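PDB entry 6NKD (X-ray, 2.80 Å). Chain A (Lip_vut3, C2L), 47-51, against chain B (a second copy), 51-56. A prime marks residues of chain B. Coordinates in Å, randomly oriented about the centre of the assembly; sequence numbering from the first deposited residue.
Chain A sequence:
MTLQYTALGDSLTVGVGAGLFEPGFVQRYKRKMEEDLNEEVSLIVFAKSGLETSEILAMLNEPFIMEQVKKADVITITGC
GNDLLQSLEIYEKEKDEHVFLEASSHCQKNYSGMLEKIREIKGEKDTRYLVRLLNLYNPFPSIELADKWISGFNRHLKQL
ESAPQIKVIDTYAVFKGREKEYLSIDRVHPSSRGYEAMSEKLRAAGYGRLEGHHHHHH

Chain A, residues 47-51: AKSGL
Chain B, residues 51-56: LETSEI

A tight turn of chain A meets the start of a chain B helix, and the contact buries 242 Å² over both sides; it holds one salt bridge, Lys48 to Glu52′, and one further hydrogen bond, Ser49 to Glu55′. Ala47 enters extended (phi/psi -156/152) and stays out of reach. Lys48 is extended too, at -158/145, and opens a type II turn that ends at Leu51, closed by Leu51 N to Lys48 O at 3.3 Å. Its CA-to-CB bond points sideways, yet chi angles t, p, t, m carry the amine to Glu52′: Lys48 NZ donates to Glu52′ OE1 at 2.7 Å, a salt bridge. Glu52′ reaches it with chi1 and chi2 both m and chi3 at 144°, from a backbone at -77/158.

Ser49, at -63/138 with chi1 m, points toward chain B, and Ser49 CA lies 6.3 Å from Glu52′ CA. Its hydroxyl donates to a second carboxylate, Ser49 OG to Glu55′ OE1 at 2.9 Å. The CA-to-CB bond of Glu55′ points sideways, but with chi1 -148° (between wells), chi2 83° and chi3 83° its end comes nearer. The Ser49 carbonyl meets the aliphatic part of Glu52′, with Ser49 O 3.2 Å from Glu52′ CG.

Gly50 takes the turn's positive phi (77/15), which itself favours glycine, and the packing agrees: an ideal CB would point toward chain B and lie 2.7 Å from Ser54′ OG, a clash. Gly50 CA and Ser54′ CA are 5.1 Å apart. Gly50 N sits 3.0 Å from Ser54′ OG (chi1 p), but the angle is too poor for a hydrogen bond. At Leu51 (-85/102) the CA-to-CB bond points away from chain B, and its side chain makes no contact.

On chain B, Leu51′ (-68/126) precedes Glu52′ at the N-cap position; from Thr53′ through Ile56′ the backbone is helical, phi -63 to -73 and psi -31 to -43.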

ATOM      1  N   ALA A  47       4.238  -4.022 -14.543  1.00 66.84           N
ATOM      2  CA  ALA A  47       2.933  -3.377 -14.577  1.00 67.09           C
ATOM      3  C   ALA A  47       2.850  -2.327 -13.479  1.00 68.29           C
ATOM      4  O   ALA A  47       3.500  -2.441 -12.437  1.00 68.98           O
ATOM      5  CB  ALA A  47       1.803  -4.400 -14.425  1.00 65.10           C
ATOM      6  N   LYS A  48       2.032  -1.308 -13.729  1.00 67.76           N
ATOM      7  CA  LYS A  48       1.822  -0.216 -12.789  1.00 71.95           C
ATOM      8  C   LYS A  48       0.494   0.446 -13.124  1.00 73.79           C
ATOM      9  O   LYS A  48       0.108   0.531 -14.292  1.00 73.88           O
ATOM     10  CB  LYS A  48       2.964   0.807 -12.850  1.00 76.05           C
ATOM     11  CG  LYS A  48       2.877   1.931 -11.822  1.00 80.65           C
ATOM     12  CD  LYS A  48       3.576   1.561 -10.523  1.00 84.26           C
ATOM     13  CE  LYS A  48       3.415   2.651  -9.475  1.00 87.34           C
ATOM     14  NZ  LYS A  48       3.780   3.997 -10.000  1.00 90.85           N
ATOM     15  N   SER A  49      -0.206   0.904 -12.090  1.00 75.41           N
ATOM     16  CA  SER A  49      -1.470   1.596 -12.304  1.00 77.71           C
ATOM     17  C   SER A  49      -1.243   2.887 -13.084  1.00 80.31           C
ATOM     18  O   SER A  49      -0.282   3.620 -12.839  1.00 83.94           O
ATOM     19  CB  SER A  49      -2.143   1.895 -10.965  1.00 79.74           C
ATOM     20  OG  SER A  49      -2.467   0.693 -10.290  1.00 78.17           O
ATOM     21  N   GLY A  50      -2.131   3.157 -14.036  1.00 78.75           N
ATOM     22  CA  GLY A  50      -2.003   4.333 -14.871  1.00 82.60           C
ATOM     23  C   GLY A  50      -0.965   4.235 -15.963  1.00 84.01           C
ATOM     24  O   GLY A  50      -0.590   5.267 -16.531  1.00 87.13           O
ATOM     25  N   LEU A  51      -0.488   3.034 -16.278  1.00 82.75           N
ATOM     26  CA  LEU A  51       0.494   2.847 -17.343  1.00 84.52           C
ATOM     27  C   LEU A  51      -0.254   2.736 -18.664  1.00 85.55           C
ATOM     28  O   LEU A  51      -0.817   1.687 -18.989  1.00 83.96           O
ATOM     29  CB  LEU A  51       1.344   1.609 -17.079  1.00 82.85           C
ATOM     30  CG  LEU A  51       2.849   1.764 -17.297  1.00 84.70           C
ATOM     31  CD1 LEU A  51       3.417   2.798 -16.338  1.00 87.42           C
ATOM     32  CD2 LEU A  51       3.554   0.428 -17.130  1.00 82.19           C
TER
ATOM     33  N   LEU B  51       0.577   6.276  -4.397  1.00 76.33           N
ATOM     34  CA  LEU B  51      -0.757   6.124  -4.962  1.00 75.63           C
ATOM     35  C   LEU B  51      -0.860   6.885  -6.278  1.00 77.96           C
ATOM     36  O   LEU B  51      -0.566   8.083  -6.341  1.00 78.76           O
ATOM     37  CB  LEU B  51      -1.812   6.618  -3.975  1.00 72.64           C
ATOM     38  CG  LEU B  51      -3.271   6.460  -4.407  1.00 70.15           C
ATOM     39  CD1 LEU B  51      -3.588   5.000  -4.691  1.00 70.71           C
ATOM     40  CD2 LEU B  51      -4.208   7.021  -3.347  1.00 67.93           C
ATOM     41  N   GLU B  52      -1.276   6.185  -7.330  1.00 79.70           N
ATOM     42  CA  GLU B  52      -1.372   6.782  -8.652  1.00 81.13           C
ATOM     43  C   GLU B  52      -2.616   7.659  -8.768  1.00 77.51           C
ATOM     44  O   GLU B  52      -3.592   7.507  -8.029  1.00 75.98           O
ATOM     45  CB  GLU B  52      -1.397   5.698  -9.728  1.00 85.73           C
ATOM     46  CG  GLU B  52      -0.037   5.101 -10.035  1.00 92.40           C
ATOM     47  CD  GLU B  52       0.897   6.094 -10.701  1.00 98.09           C
ATOM     48  OE1 GLU B  52       2.113   6.053 -10.415  1.00101.43           O
ATOM     49  OE2 GLU B  52       0.416   6.918 -11.509  1.00 99.40           O
ATOM     50  N   THR B  53      -2.566   8.594  -9.720  1.00 77.06           N
ATOM     51  CA  THR B  53      -3.720   9.449  -9.976  1.00 75.21           C
ATOM     52  C   THR B  53      -4.838   8.689 -10.673  1.00 72.99           C
ATOM     53  O   THR B  53      -6.018   8.984 -10.448  1.00 70.51           O
ATOM     54  CB  THR B  53      -3.311  10.662 -10.811  1.00 77.44           C
ATOM     55  OG1 THR B  53      -2.391  10.257 -11.833  1.00 82.27           O
ATOM     56  CG2 THR B  53      -2.671  11.716  -9.931  1.00 76.95           C
ATOM     57  N   SER B  54      -4.494   7.718 -11.521  1.00 74.67           N
ATOM     58  CA  SER B  54      -5.523   6.893 -12.143  1.00 75.28           C
ATOM     59  C   SER B  54      -6.295   6.095 -11.102  1.00 73.82           C
ATOM     60  O   SER B  54      -7.485   5.817 -11.288  1.00 73.30           O
ATOM     61  CB  SER B  54      -4.895   5.957 -13.174  1.00 79.25           C
ATOM     62  OG  SER B  54      -3.943   5.109 -12.563  1.00 81.06           O
ATOM     63  N   GLU B  55      -5.640   5.726  -9.998  1.00 73.32           N
ATOM     64  CA  GLU B  55      -6.336   5.006  -8.939  1.00 72.22           C
ATOM     65  C   GLU B  55      -7.331   5.910  -8.222  1.00 68.78           C
ATOM     66  O   GLU B  55      -8.413   5.460  -7.831  1.00 67.39           O
ATOM     67  CB  GLU B  55      -5.331   4.427  -7.946  1.00 74.82           C
ATOM     68  CG  GLU B  55      -5.778   3.121  -7.321  1.00 79.04           C
ATOM     69  CD  GLU B  55      -5.468   1.929  -8.203  1.00 86.18           C
ATOM     70  OE1 GLU B  55      -4.321   1.438  -8.154  1.00 90.88           O
ATOM     71  OE2 GLU B  55      -6.366   1.491  -8.955  1.00 87.16           O
ATOM     72  N   ILE B  56      -6.981   7.186  -8.041  1.00 68.17           N
ATOM     73  CA  ILE B  56      -7.882   8.120  -7.373  1.00 66.29           C
ATOM     74  C   ILE B  56      -9.161   8.295  -8.180  1.00 64.99           C
ATOM     75  O   ILE B  56     -10.266   8.315  -7.623  1.00 63.65           O
ATOM     76  CB  ILE B  56      -7.177   9.469  -7.137  1.00 65.93           C
ATOM     77  CG1 ILE B  56      -5.899   9.270  -6.323  1.00 67.11           C
ATOM     78  CG2 ILE B  56      -8.107  10.433  -6.432  1.00 64.38           C
ATOM     79  CD1 ILE B  56      -5.169  10.558  -6.009  1.00 67.19           C
TER